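Local structure of DNA mismatch repair protein MUTS (1EWQ) at residues K6-Y20 with F34-E48. The protein recognises mismatched and unpaired bases in duplex DNA and, with a weak ATPase activity, takes part in DNA mismatch repair. Sequence-based numbering, arbitrary orientation.
Sequences KGEGPGPLPPLLQQY and FQVGDFYECFGEDAE. With nucleotides of chain A; nucleotides of chain B.
Tyr20, from helix 15-20, packs against Phe34 and Phe43 of the antiparallel strands 34-36 and 39-43. Phe43 turns an edge onto the Tyr20 ring, its CD1 over the ring centre and the planes at 79°, a T-shaped pair. Its own face takes Leu17 CD2, a CH-pi contact 3.6 Å from the Phe43 centroid. With CG anti to the backbone N (chi1 163°), the Tyr20 ring lies against Phe43, and its OH accepts a nearly straight bond from Phe43 N (3.2 Å, 168°). Phe34 receives Tyr20 CB over one face, 3.7 Å from the Phe34 centroid, while Leu16 CD1 comes to its edge, 3.5 Å from Phe34 CE2. Nearer the N terminus, the extended Lys6 side chain crosses Glu45 and Glu48; Lys6 NZ grips both carboxylate oxygens of Glu48, 2.8 Å from OE1 and 2.6 Å from OE2, each on its syn side. The aromatic cluster thus packs helix 15-20 on the mixed sheet of MutS domain I. At the DNA end, Leu16 N donates to a DT15 phosphate oxygen of chain B, while Phe39 stacks on the DT13 base of chain A and Glu41 OE2 accepts from its N3, the Phe-X-Glu motif of MutS mismatch recognition.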
loop_
_atom_site.group_PDB
_atom_site.type_symbol
_atom_site.label_atom_id
_atom_site.label_comp_id
_atom_site.label_asym_id
_atom_site.label_seq_id
_atom_site.Cartn_x
_atom_site.Cartn_y
_atom_site.Cartn_z
ATOM N N LYS C 6 -9.625 -20.368 -22.739
ATOM C CA LYS C 6 -10.698 -19.404 -22.952
ATOM C C LYS C 6 -10.464 -18.676 -24.264
ATOM O O LYS C 6 -9.323 -18.424 -24.649
ATOM C CB LYS C 6 -10.743 -18.380 -21.816
ATOM C CG LYS C 6 -11.705 -17.230 -22.077
ATOM C CD LYS C 6 -11.650 -16.194 -20.975
ATOM C CE LYS C 6 -12.560 -15.016 -21.277
ATOM N NZ LYS C 6 -12.516 -13.995 -20.195
ATOM N N GLY C 7 -11.548 -18.335 -24.946
ATOM C CA GLY C 7 -11.430 -17.638 -26.212
ATOM C C GLY C 7 -12.589 -17.968 -27.126
ATOM O O GLY C 7 -13.109 -19.082 -27.100
ATOM N N GLU C 8 -12.995 -17.002 -27.939
ATOM C CA GLU C 8 -14.108 -17.206 -28.852
ATOM C C GLU C 8 -13.670 -17.852 -30.158
ATOM O O GLU C 8 -12.534 -17.680 -30.601
ATOM C CB GLU C 8 -14.797 -15.874 -29.122
ATOM C CG GLU C 8 -15.390 -15.254 -27.871
ATOM C CD GLU C 8 -16.039 -13.916 -28.137
ATOM O OE1 GLU C 8 -16.946 -13.862 -28.997
ATOM O OE2 GLU C 8 -15.641 -12.921 -27.490
ATOM N N GLY C 9 -14.586 -18.599 -30.765
ATOM C CA GLY C 9 -14.292 -19.281 -32.011
ATOM C C GLY C 9 -14.309 -20.778 -31.778
ATOM O O GLY C 9 -13.855 -21.235 -30.734
ATOM N N PRO C 10 -14.841 -21.572 -32.721
ATOM C CA PRO C 10 -14.889 -23.028 -32.559
ATOM C C PRO C 10 -13.627 -23.720 -33.071
ATOM O O PRO C 10 -12.573 -23.094 -33.204
ATOM C CB PRO C 10 -16.123 -23.409 -33.365
ATOM C CG PRO C 10 -16.036 -22.468 -34.520
ATOM C CD PRO C 10 -15.673 -21.147 -33.863
ATOM N N GLY C 11 -13.741 -25.015 -33.349
ATOM C CA GLY C 11 -12.605 -25.765 -33.855
ATOM C C GLY C 11 -11.623 -26.197 -32.785
ATOM O O GLY C 11 -11.811 -25.882 -31.609
ATOM N N PRO C 12 -10.555 -26.921 -33.162
ATOM C CA PRO C 12 -9.528 -27.406 -32.233
ATOM C C PRO C 12 -8.613 -26.306 -31.694
ATOM O O PRO C 12 -8.844 -25.118 -31.924
ATOM C CB PRO C 12 -8.771 -28.430 -33.070
ATOM C CG PRO C 12 -8.815 -27.819 -34.431
ATOM C CD PRO C 12 -10.261 -27.370 -34.537
ATOM N N LEU C 13 -7.573 -26.720 -30.978
ATOM C CA LEU C 13 -6.608 -25.801 -30.391
ATOM C C LEU C 13 -5.281 -25.936 -31.141
ATOM O O LEU C 13 -4.791 -27.045 -31.357
ATOM C CB LEU C 13 -6.413 -26.155 -28.911
ATOM C CG LEU C 13 -5.771 -25.156 -27.946
ATOM C CD1 LEU C 13 -6.669 -23.938 -27.804
ATOM C CD2 LEU C 13 -5.566 -25.814 -26.584
ATOM N N PRO C 14 -4.692 -24.813 -31.573
ATOM C CA PRO C 14 -3.416 -24.901 -32.291
ATOM C C PRO C 14 -2.405 -25.698 -31.463
ATOM O O PRO C 14 -2.490 -25.726 -30.239
ATOM C CB PRO C 14 -3.012 -23.436 -32.447
ATOM C CG PRO C 14 -4.337 -22.745 -32.566
ATOM C CD PRO C 14 -5.167 -23.420 -31.499
ATOM N N PRO C 15 -1.441 -26.364 -32.121
ATOM C CA PRO C 15 -0.425 -27.156 -31.419
ATOM C C PRO C 15 0.233 -26.437 -30.237
ATOM O O PRO C 15 0.316 -26.993 -29.141
ATOM C CB PRO C 15 0.570 -27.486 -32.525
ATOM C CG PRO C 15 -0.319 -27.652 -33.704
ATOM C CD PRO C 15 -1.254 -26.464 -33.581
ATOM N N LEU C 16 0.698 -25.209 -30.466
ATOM C CA LEU C 16 1.345 -24.415 -29.419
ATOM C C LEU C 16 0.437 -24.270 -28.202
ATOM O O LEU C 16 0.857 -24.514 -27.068
ATOM C CB LEU C 16 1.712 -23.018 -29.938
ATOM C CG LEU C 16 2.431 -22.097 -28.940
ATOM C CD1 LEU C 16 3.784 -22.692 -28.584
ATOM C CD2 LEU C 16 2.607 -20.702 -29.538
ATOM N N LEU C 17 -0.808 -23.872 -28.446
ATOM C CA LEU C 17 -1.767 -23.697 -27.366
ATOM C C LEU C 17 -2.013 -25.004 -26.618
ATOM O O LEU C 17 -2.449 -25.000 -25.470
ATOM C CB LEU C 17 -3.077 -23.124 -27.912
ATOM C CG LEU C 17 -2.952 -21.672 -28.384
ATOM C CD1 LEU C 17 -4.277 -21.187 -28.962
ATOM C CD2 LEU C 17 -2.526 -20.797 -27.205
ATOM N N GLN C 18 -1.727 -26.123 -27.272
ATOM C CA GLN C 18 -1.893 -27.424 -26.640
ATOM C C GLN C 18 -0.733 -27.620 -25.687
ATOM O O GLN C 18 -0.927 -27.873 -24.502
ATOM C CB GLN C 18 -1.893 -28.541 -27.684
ATOM C CG GLN C 18 -3.281 -28.996 -28.089
ATOM C CD GLN C 18 -4.053 -29.594 -26.930
ATOM O OE1 GLN C 18 -3.593 -30.534 -26.283
ATOM N NE2 GLN C 18 -5.238 -29.051 -26.665
ATOM N N GLN C 19 0.476 -27.497 -26.224
ATOM C CA GLN C 19 1.694 -27.635 -25.443
ATOM C C GLN C 19 1.563 -26.735 -24.216
ATOM O O GLN C 19 1.993 -27.094 -23.120
ATOM C CB GLN C 19 2.892 -27.210 -26.298
ATOM C CG GLN C 19 4.237 -27.285 -25.607
ATOM C CD GLN C 19 5.375 -26.868 -26.514
ATOM O OE1 GLN C 19 5.381 -25.759 -27.048
ATOM N NE2 GLN C 19 6.347 -27.757 -26.694
ATOM N N TYR C 20 0.946 -25.572 -24.415
ATOM C CA TYR C 20 0.729 -24.583 -23.357
ATOM C C TYR C 20 -0.273 -25.045 -22.297
ATOM O O TYR C 20 0.035 -25.086 -21.103
ATOM C CB TYR C 20 0.238 -23.271 -23.981
ATOM C CG TYR C 20 -0.406 -22.310 -23.003
ATOM C CD1 TYR C 20 0.355 -21.640 -22.045
ATOM C CD2 TYR C 20 -1.779 -22.081 -23.030
ATOM C CE1 TYR C 20 -0.239 -20.761 -21.137
ATOM C CE2 TYR C 20 -2.382 -21.206 -22.127
ATOM C CZ TYR C 20 -1.607 -20.551 -21.185
ATOM O OH TYR C 20 -2.201 -19.687 -20.296
ATOM N N PHE C 34 4.583 -19.012 -20.215
ATOM C CA PHE C 34 4.934 -19.874 -21.338
ATOM C C PHE C 34 5.855 -19.188 -22.340
ATOM O O PHE C 34 5.432 -18.292 -23.081
ATOM C CB PHE C 34 3.636 -20.307 -22.023
ATOM C CG PHE C 34 3.782 -21.465 -22.962
ATOM C CD1 PHE C 34 4.295 -22.683 -22.517
ATOM C CD2 PHE C 34 3.337 -21.363 -24.277
ATOM C CE1 PHE C 34 4.359 -23.784 -23.369
ATOM C CE2 PHE C 34 3.393 -22.455 -25.140
ATOM C CZ PHE C 34 3.906 -23.672 -24.685
ATOM N N GLN C 35 7.113 -19.621 -22.364
ATOM C CA GLN C 35 8.113 -19.061 -23.269
ATOM C C GLN C 35 7.878 -19.395 -24.747
ATOM O O GLN C 35 7.706 -20.558 -25.115
ATOM C CB GLN C 35 9.497 -19.555 -22.844
ATOM C CG GLN C 35 10.511 -19.775 -23.968
ATOM C CD GLN C 35 11.173 -18.509 -24.437
ATOM O OE1 GLN C 35 12.371 -18.495 -24.745
ATOM N NE2 GLN C 35 10.400 -17.431 -24.516
ATOM N N VAL C 36 7.863 -18.361 -25.582
ATOM C CA VAL C 36 7.685 -18.518 -27.026
ATOM C C VAL C 36 8.588 -17.460 -27.644
ATOM O O VAL C 36 8.197 -16.305 -27.767
ATOM C CB VAL C 36 6.226 -18.245 -27.485
ATOM C CG1 VAL C 36 6.069 -18.604 -28.958
ATOM C CG2 VAL C 36 5.249 -19.038 -26.653
ATOM N N GLY C 37 9.798 -17.850 -28.021
ATOM C CA GLY C 37 10.723 -16.883 -28.583
ATOM C C GLY C 37 11.282 -15.998 -27.479
ATOM O O GLY C 37 11.692 -16.495 -26.428
ATOM N N ASP C 38 11.290 -14.687 -27.697
ATOM C CA ASP C 38 11.812 -13.762 -26.691
ATOM C C ASP C 38 10.740 -13.183 -25.770
ATOM O O ASP C 38 10.909 -12.097 -25.215
ATOM C CB ASP C 38 12.569 -12.626 -27.368
ATOM C CG ASP C 38 13.741 -13.119 -28.179
ATOM O OD1 ASP C 38 14.596 -13.845 -27.626
ATOM O OD2 ASP C 38 13.806 -12.782 -29.375
ATOM N N PHE C 39 9.638 -13.910 -25.612
ATOM C CA PHE C 39 8.554 -13.474 -24.746
ATOM C C PHE C 39 7.983 -14.617 -23.910
ATOM O O PHE C 39 7.951 -15.763 -24.354
ATOM C CB PHE C 39 7.403 -12.871 -25.567
ATOM C CG PHE C 39 7.689 -11.507 -26.125
ATOM C CD1 PHE C 39 8.504 -11.352 -27.239
ATOM C CD2 PHE C 39 7.134 -10.372 -25.535
ATOM C CE1 PHE C 39 8.767 -10.089 -27.760
ATOM C CE2 PHE C 39 7.392 -9.099 -26.049
ATOM C CZ PHE C 39 8.212 -8.960 -27.166
ATOM N N TYR C 40 7.548 -14.289 -22.696
ATOM C CA TYR C 40 6.897 -15.242 -21.800
ATOM C C TYR C 40 5.440 -14.846 -21.965
ATOM O O TYR C 40 5.040 -13.752 -21.561
ATOM C CB TYR C 40 7.310 -15.020 -20.345
ATOM C CG TYR C 40 8.551 -15.757 -19.943
ATOM C CD1 TYR C 40 9.674 -15.069 -19.489
ATOM C CD2 TYR C 40 8.606 -17.149 -20.008
ATOM C CE1 TYR C 40 10.828 -15.750 -19.106
ATOM C CE2 TYR C 40 9.751 -17.844 -19.628
ATOM C CZ TYR C 40 10.859 -17.136 -19.175
ATOM O OH TYR C 40 11.984 -17.814 -18.778
ATOM N N GLU C 41 4.648 -15.727 -22.559
ATOM C CA GLU C 41 3.251 -15.408 -22.817
ATOM C C GLU C 41 2.229 -16.190 -22.004
ATOM O O GLU C 41 2.520 -17.255 -21.451
ATOM C CB GLU C 41 2.967 -15.591 -24.312
ATOM C CG GLU C 41 4.152 -15.235 -25.202
ATOM C CD GLU C 41 3.869 -15.437 -26.680
ATOM O OE1 GLU C 41 3.263 -16.467 -27.042
ATOM O OE2 GLU C 41 4.265 -14.568 -27.485
ATOM N N CYS C 42 1.024 -15.632 -21.944
ATOM C CA CYS C 42 -0.104 -16.233 -21.241
ATOM C C CYS C 42 -1.283 -16.107 -22.190
ATOM O O CYS C 42 -1.358 -15.146 -22.955
ATOM C CB CYS C 42 -0.416 -15.472 -19.949
ATOM S SG CYS C 42 0.868 -15.558 -18.695
ATOM N N PHE C 43 -2.197 -17.071 -22.145
ATOM C CA PHE C 43 -3.371 -17.042 -23.013
ATOM C C PHE C 43 -4.670 -17.185 -22.212
ATOM O O PHE C 43 -4.641 -17.428 -21.007
ATOM C CB PHE C 43 -3.274 -18.155 -24.066
ATOM C CG PHE C 43 -1.975 -18.159 -24.830
ATOM C CD1 PHE C 43 -0.928 -18.990 -24.447
ATOM C CD2 PHE C 43 -1.790 -17.315 -25.919
ATOM C CE1 PHE C 43 0.282 -18.979 -25.141
ATOM C CE2 PHE C 43 -0.585 -17.298 -26.615
ATOM C CZ PHE C 43 0.450 -18.130 -26.224
ATOM N N GLY C 44 -5.807 -17.033 -22.885
ATOM C CA GLY C 44 -7.087 -17.145 -22.203
ATOM C C GLY C 44 -7.180 -16.192 -21.024
ATOM O O GLY C 44 -6.670 -15.071 -21.084
ATOM N N GLU C 45 -7.831 -16.628 -19.947
ATOM C CA GLU C 45 -7.972 -15.797 -18.753
ATOM C C GLU C 45 -6.612 -15.426 -18.187
ATOM O O GLU C 45 -6.400 -14.300 -17.736
ATOM C CB GLU C 45 -8.767 -16.527 -17.678
ATOM C CG GLU C 45 -10.238 -16.653 -17.977
ATOM C CD GLU C 45 -11.010 -17.176 -16.785
ATOM O OE1 GLU C 45 -10.776 -18.344 -16.398
ATOM O OE2 GLU C 45 -11.840 -16.412 -16.230
ATOM N N ASP C 46 -5.697 -16.388 -18.211
ATOM C CA ASP C 46 -4.350 -16.170 -17.708
ATOM C C ASP C 46 -3.680 -14.990 -18.401
ATOM O O ASP C 46 -2.862 -14.293 -17.799
ATOM C CB ASP C 46 -3.526 -17.444 -17.882
ATOM C CG ASP C 46 -3.984 -18.549 -16.955
ATOM O OD1 ASP C 46 -3.929 -18.338 -15.728
ATOM O OD2 ASP C 46 -4.405 -19.619 -17.442
ATOM N N ALA C 47 -4.039 -14.768 -19.665
ATOM C CA ALA C 47 -3.501 -13.656 -20.436
ATOM C C ALA C 47 -4.170 -12.396 -19.912
ATOM O O ALA C 47 -3.575 -11.317 -19.888
ATOM C CB ALA C 47 -3.813 -13.838 -21.917
ATOM N N GLU C 48 -5.419 -12.550 -19.486
ATOM C CA GLU C 48 -6.188 -11.440 -18.944
ATOM C C GLU C 48 -5.586 -11.069 -17.596
ATOM O O GLU C 48 -5.325 -9.899 -17.322
ATOM C CB GLU C 48 -7.652 -11.847 -18.775
ATOM C CG GLU C 48 -8.241 -12.514 -20.002
ATOM C CD GLU C 48 -9.728 -12.811 -19.867
ATOM O OE1 GLU C 48 -10.141 -13.412 -18.853
ATOM O OE2 GLU C 48 -10.485 -12.448 -20.789
ATOM P P DT A 13 0.576 -6.080 -30.124
ATOM O OP1 DT A 13 -0.744 -5.403 -30.034
ATOM O OP2 DT A 13 1.586 -5.601 -31.103
ATOM O "O5'" DT A 13 1.242 -6.084 -28.687
ATOM C "C5'" DT A 13 1.919 -7.254 -28.289
ATOM C "C4'" DT A 13 1.953 -7.381 -26.791
ATOM O "O4'" DT A 13 2.244 -8.768 -26.556
ATOM C "C3'" DT A 13 3.090 -6.588 -26.155
ATOM O "O3'" DT A 13 2.749 -6.146 -24.836
ATOM C "C2'" DT A 13 4.258 -7.559 -26.177
ATOM C "C1'" DT A 13 3.608 -8.944 -26.217
ATOM N N1 DT A 13 4.190 -9.868 -27.217
ATOM C C2 DT A 13 4.029 -11.219 -27.014
ATOM O O2 DT A 13 3.405 -11.681 -26.074
ATOM N N3 DT A 13 4.627 -12.014 -27.957
ATOM C C4 DT A 13 5.345 -11.606 -29.061
ATOM O O4 DT A 13 5.848 -12.440 -29.801
ATOM C C5 DT A 13 5.447 -10.177 -29.235
ATOM C C7 DT A 13 6.172 -9.640 -30.428
ATOM C C6 DT A 13 4.878 -9.388 -28.313
ATOM P P DT B 15 1.048 -23.753 -33.826
ATOM O OP1 DT B 15 0.214 -24.057 -32.636
ATOM O OP2 DT B 15 1.777 -24.850 -34.519
ATOM O "O5'" DT B 15 0.090 -23.030 -34.864
ATOM C "C5'" DT B 15 0.620 -22.071 -35.764
ATOM C "C4'" DT B 15 -0.475 -21.509 -36.637
ATOM O "O4'" DT B 15 0.158 -20.690 -37.640
ATOM C "C3'" DT B 15 -1.244 -22.570 -37.413
ATOM O "O3'" DT B 15 -2.566 -22.089 -37.678
ATOM C "C2'" DT B 15 -0.422 -22.735 -38.677
ATOM C "C1'" DT B 15 0.190 -21.358 -38.892
ATOM N N1 DT B 15 1.597 -21.379 -39.327
ATOM C C2 DT B 15 2.023 -20.384 -40.179
ATOM O O2 DT B 15 1.284 -19.501 -40.599
ATOM N N3 DT B 15 3.353 -20.455 -40.522
ATOM C C4 DT B 15 4.275 -21.397 -40.107
ATOM O O4 DT B 15 5.445 -21.325 -40.492
ATOM C C5 DT B 15 3.757 -22.414 -39.217
ATOM C C7 DT B 15 4.684 -23.473 -38.709
ATOM C C6 DT B 15 2.459 -22.358 -38.883
ATOM P P DC B 12 15.357 -13.179 -34.082
ATOM O OP1 DC B 12 16.517 -13.104 -33.166
ATOM O OP2 DC B 12 15.571 -13.502 -35.519
ATOM O "O5'" DC B 12 14.329 -14.220 -33.457
ATOM C "C5'" DC B 12 14.122 -14.251 -32.049
ATOM C "C4'" DC B 12 13.042 -15.243 -31.691
ATOM O "O4'" DC B 12 11.760 -14.770 -32.164
ATOM C "C3'" DC B 12 13.218 -16.647 -32.258
ATOM O "O3'" DC B 12 12.813 -17.581 -31.256
ATOM C "C2'" DC B 12 12.283 -16.665 -33.458
ATOM C "C1'" DC B 12 11.163 -15.712 -33.043
ATOM N N1 DC B 12 10.560 -14.940 -34.144
ATOM C C2 DC B 12 9.205 -14.581 -34.062
ATOM O O2 DC B 12 8.526 -14.997 -33.116
ATOM N N3 DC B 12 8.670 -13.793 -35.024
ATOM C C4 DC B 12 9.420 -13.388 -36.049
ATOM N N4 DC B 12 8.853 -12.601 -36.961
ATOM C C5 DC B 12 10.789 -13.775 -36.181
ATOM C C6 DC B 12 11.313 -14.546 -35.215
HETATM O O HOH W 1 -8.068 -19.730 -20.353
#